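Side-chain contacts in Glyoxalase/bleomycin resistance protein/dioxygenase (Nocardioides sp., PDB 4MYM), which is probably a metal-dependent enzyme or antibiotic-resistance protein of the glyoxalase/bleomycin resistance/dioxygenase family, though its substrate is not established: residues A[129-134]-A[153-158]; A[64-67]-A[72-75]. All coordinates share one frame; numbering follows the deposited sequence.

Contact 1: residues A[129-134]-A[153-158]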
# COMPACT_ATOMS: atom_id res chain seq x y z
N PRO A 129 -12.99 -9.43 -16.82
CA PRO A 129 -11.62 -9.69 -17.19
C PRO A 129 -11.31 -9.23 -18.61
O PRO A 129 -12.14 -9.39 -19.51
CB PRO A 129 -11.52 -11.22 -17.08
CG PRO A 129 -12.48 -11.57 -16.01
CD PRO A 129 -13.62 -10.57 -16.14
N ALA A 130 -10.14 -8.63 -18.80
CA ALA A 130 -9.70 -8.23 -20.14
C ALA A 130 -8.19 -8.21 -20.22
O ALA A 130 -7.51 -8.14 -19.19
CB ALA A 130 -10.26 -6.85 -20.50
N ASP A 131 -7.68 -8.27 -21.45
CA ASP A 131 -6.26 -8.11 -21.73
C ASP A 131 -5.96 -6.64 -21.97
O ASP A 131 -6.68 -5.94 -22.70
CB ASP A 131 -5.85 -8.95 -22.93
CG ASP A 131 -6.03 -10.44 -22.69
OD1 ASP A 131 -6.22 -10.85 -21.52
OD2 ASP A 131 -5.96 -11.21 -23.67
N TYR A 132 -4.89 -6.16 -21.34
CA TYR A 132 -4.54 -4.76 -21.42
C TYR A 132 -3.26 -4.56 -22.21
O TYR A 132 -2.48 -5.49 -22.38
CB TYR A 132 -4.43 -4.17 -20.00
CG TYR A 132 -5.79 -4.03 -19.38
CD1 TYR A 132 -6.51 -2.84 -19.50
CD2 TYR A 132 -6.40 -5.11 -18.76
CE1 TYR A 132 -7.77 -2.72 -18.98
CE2 TYR A 132 -7.67 -5.00 -18.23
CZ TYR A 132 -8.35 -3.80 -18.34
OH TYR A 132 -9.60 -3.69 -17.82
N PRO A 133 -3.02 -3.32 -22.68
CA PRO A 133 -1.88 -3.07 -23.57
C PRO A 133 -0.51 -3.22 -22.93
O PRO A 133 0.50 -3.18 -23.63
CB PRO A 133 -2.10 -1.62 -24.03
CG PRO A 133 -3.04 -1.03 -23.03
CD PRO A 133 -3.91 -2.15 -22.58
N TRP A 134 -0.47 -3.39 -21.61
CA TRP A 134 0.79 -3.65 -20.90
C TRP A 134 1.06 -5.14 -20.68
O TRP A 134 1.84 -5.51 -19.81
CB TRP A 134 0.82 -2.90 -19.57
CG TRP A 134 -0.42 -3.01 -18.77
CD1 TRP A 134 -0.74 -4.00 -17.89
CD2 TRP A 134 -1.50 -2.08 -18.74
NE1 TRP A 134 -1.96 -3.75 -17.32
CE2 TRP A 134 -2.45 -2.57 -17.82
CE3 TRP A 134 -1.76 -0.88 -19.41
CZ2 TRP A 134 -3.64 -1.91 -17.56
CZ3 TRP A 134 -2.95 -0.22 -19.14
CH2 TRP A 134 -3.87 -0.73 -18.23
N ALA A 153 -2.31 -10.88 -14.12
CA ALA A 153 -1.38 -11.94 -14.49
C ALA A 153 -0.81 -11.66 -15.88
O ALA A 153 -1.51 -11.18 -16.78
CB ALA A 153 -2.07 -13.29 -14.43
N TRP A 154 0.49 -11.93 -16.03
CA TRP A 154 1.20 -11.60 -17.25
C TRP A 154 0.79 -12.55 -18.37
O TRP A 154 0.64 -13.74 -18.15
CB TRP A 154 2.71 -11.69 -17.05
CG TRP A 154 3.25 -10.69 -16.10
CD1 TRP A 154 3.93 -10.94 -14.96
CD2 TRP A 154 3.15 -9.27 -16.20
NE1 TRP A 154 4.25 -9.76 -14.33
CE2 TRP A 154 3.78 -8.72 -15.08
CE3 TRP A 154 2.56 -8.40 -17.13
CZ2 TRP A 154 3.85 -7.34 -14.85
CZ3 TRP A 154 2.63 -7.04 -16.91
CH2 TRP A 154 3.28 -6.52 -15.78
N LEU A 155 0.59 -12.00 -19.56
CA LEU A 155 0.39 -12.79 -20.77
C LEU A 155 1.74 -13.29 -21.25
O LEU A 155 2.78 -12.93 -20.67
CB LEU A 155 -0.28 -11.93 -21.85
CG LEU A 155 -1.64 -11.33 -21.48
CD1 LEU A 155 -2.12 -10.41 -22.60
CD2 LEU A 155 -2.67 -12.41 -21.20
N GLU A 156 1.76 -14.11 -22.29
CA GLU A 156 3.02 -14.61 -22.85
C GLU A 156 4.01 -13.47 -23.08
O GLU A 156 3.65 -12.45 -23.65
CB GLU A 156 2.82 -15.37 -24.16
CG GLU A 156 4.15 -15.73 -24.82
CD GLU A 156 4.03 -16.57 -26.09
OE1 GLU A 156 2.93 -16.65 -26.67
OE2 GLU A 156 5.07 -17.13 -26.50
N GLY A 157 5.26 -13.68 -22.67
CA GLY A 157 6.31 -12.68 -22.79
C GLY A 157 6.60 -11.95 -21.49
O GLY A 157 7.67 -11.35 -21.34
N GLY A 158 5.67 -11.99 -20.55
CA GLY A 158 5.91 -11.47 -19.21
C GLY A 158 5.85 -9.95 -19.12
O GLY A 158 5.25 -9.28 -19.96
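Leu155 points its forked end at the side of Asp131, and the two side chains meet at a slant with no polar bond between them. Leu155 CD1 lies against CB and the carboxylate carbon, 3.9 Å from Asp131 CG, while Leu155 CD2 lies 3.9 Å from Asp131 OD1. That oxygen has its real partner in Arg137, whose NH1 forms a salt bridge with it, so the leucine borders one flank of an ion pair. Farther along, Trp134 adds its buried surface partly through its backbone: Trp134 O sits 3.4 Å from Trp154 CZ3, at the indole edge and near the ring plane. Trp154 starts out facing away from 129-134, and chi1 of -65°, placing CG beside its own backbone N, helps bring the six-membered ring back to that carbonyl. One indole face is overlain near its rim by Gly158 C, since a type II turn folds 155-158 back, closed by Gly158 N to Leu155 O at 3.0 Å. The Trp134 indole carries Tyr132 CB on one face and meets Trp76 of the second subunit edge-to-face. Strand 136-142 runs between strands 130-132 and 147-154 in the sheet, so the contact joins the ends of two non-adjacent strands and the loops that follow them, around the start of strand 136-142; Leu155 also touches Pro108 at the start of helix 108-120.

Contact 2: residues A[64-67]-A[72-75]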
# COMPACT_ATOMS: atom_id res chain seq x y z
N ALA A 64 -7.77 -1.32 13.17
CA ALA A 64 -7.72 -2.77 13.08
C ALA A 64 -6.70 -3.14 12.01
O ALA A 64 -6.52 -2.40 11.04
CB ALA A 64 -9.08 -3.35 12.74
N ASP A 65 -6.00 -4.25 12.21
CA ASP A 65 -5.18 -4.82 11.15
C ASP A 65 -5.33 -6.33 11.08
O ASP A 65 -5.93 -6.96 11.96
CB ASP A 65 -3.72 -4.39 11.26
CG ASP A 65 -3.02 -4.94 12.48
OD1 ASP A 65 -3.59 -5.73 13.26
OD2 ASP A 65 -1.84 -4.57 12.63
N PHE A 66 -4.78 -6.88 10.02
CA PHE A 66 -5.02 -8.27 9.67
C PHE A 66 -3.73 -9.07 9.69
O PHE A 66 -2.63 -8.50 9.68
CB PHE A 66 -5.67 -8.35 8.30
CG PHE A 66 -6.93 -7.56 8.19
CD1 PHE A 66 -8.06 -7.95 8.87
CD2 PHE A 66 -6.99 -6.42 7.41
CE1 PHE A 66 -9.24 -7.22 8.79
CE2 PHE A 66 -8.15 -5.68 7.32
CZ PHE A 66 -9.28 -6.08 8.01
N GLU A 67 -3.88 -10.39 9.70
CA GLU A 67 -2.75 -11.31 9.81
C GLU A 67 -1.93 -11.35 8.53
O GLU A 67 -2.45 -11.15 7.42
CB GLU A 67 -3.24 -12.73 10.16
CG GLU A 67 -3.70 -12.87 11.60
CD GLU A 67 -4.06 -14.30 12.00
OE1 GLU A 67 -4.37 -15.14 11.11
OE2 GLU A 67 -4.04 -14.58 13.22
N ILE A 72 1.31 -6.31 5.90
CA ILE A 72 0.21 -6.30 6.84
C ILE A 72 -0.79 -5.25 6.35
O ILE A 72 -0.42 -4.10 6.14
CB ILE A 72 0.66 -5.95 8.26
CG1 ILE A 72 1.66 -7.00 8.79
CG2 ILE A 72 -0.54 -5.79 9.20
CD1 ILE A 72 1.13 -8.42 8.82
N LEU A 73 -2.04 -5.66 6.13
CA LEU A 73 -3.09 -4.72 5.76
C LEU A 73 -3.73 -4.19 7.03
O LEU A 73 -4.10 -4.97 7.92
CB LEU A 73 -4.14 -5.39 4.88
CG LEU A 73 -5.31 -4.53 4.40
CD1 LEU A 73 -4.87 -3.39 3.49
CD2 LEU A 73 -6.28 -5.44 3.67
N ALA A 74 -3.86 -2.87 7.10
CA ALA A 74 -4.39 -2.19 8.27
C ALA A 74 -5.42 -1.12 7.89
O ALA A 74 -5.48 -0.66 6.74
CB ALA A 74 -3.25 -1.58 9.07
N LEU A 75 -6.25 -0.75 8.86
CA LEU A 75 -7.25 0.29 8.68
C LEU A 75 -7.21 1.23 9.87
O LEU A 75 -7.19 0.78 11.01
CB LEU A 75 -8.65 -0.32 8.60
CG LEU A 75 -8.83 -1.55 7.70
CD1 LEU A 75 -10.15 -2.25 8.02
CD2 LEU A 75 -8.76 -1.16 6.24
O HOH W 1 -2.34 -8.56 5.91
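Phe66 and Leu73 lie side by side and point the same way, the leucine CB sitting at the phenyl edge in the ring plane. Phe66 CD2 lies 3.9 Å from Leu73 CG, with CB and CD2 of the leucine at much the same range. At its far end the ring reaches along the sheet to a second leucine, with Phe66 CZ 3.9 Å from Leu75 CD1, and those two side chains slant across each other. Chi1 of -56° sets the phenyl CG beside its own backbone N and helps carry the ring over the neighbouring strand. Phe66, Leu75 and Tyr48 of helix 41-51 thus pack together.

Asp65 and Ala74, a non-hydrogen-bonded pair, project from the face opposite that of Ala64 and Leu75, their CB atoms 3.6 Å apart. The aspartate OD1 is hydrogen-bonded to Ser58 OG, and OD2 forms a salt bridge to Lys159 of the second subunit, which together should restrain the carboxylate. Ile72 CG2 lies 3.9 Å from Asp65 OD2 and also lies beyond the carbonyl oxygen of Phe66, 3.5 Å from Phe66 O.

Ala64 and Leu75 form the hydrogen-bonded pair, the shorter bond being Leu75 N to Ala64 O at 2.7 Å; Phe66 N binds Leu73 O at 2.9 Å. Beyond it the strands part, and a water accepts from Leu73 N and donates to Glu67 O. This antiparallel hairpin supplies the two central strands of a beta-alpha-beta-beta-beta module, the repeating unit of vicinal oxygen chelate folds.

Overall arrangement
Following the chain from the N terminus, contact 2 comes first and closes the short loop 68-71, at the turn of the hairpin of strands 63-66 and 72-77. Contact 1 opens later and closes a longer loop, 135-152, which holds strand 136-142 and most of 147-154. The two are in series, neither nesting nor crossing. Their centres lie about 30 Å apart on opposite sides of the chain's centre, each in its own four-stranded sheet of order 1-4-3-2. The dimer relates them: Trp134 of contact 1 meets Trp76 of the second subunit, which follows contact 2 there, while Asp65 of contact 2 pairs with Lys159 of that subunit, just beyond its contact 1.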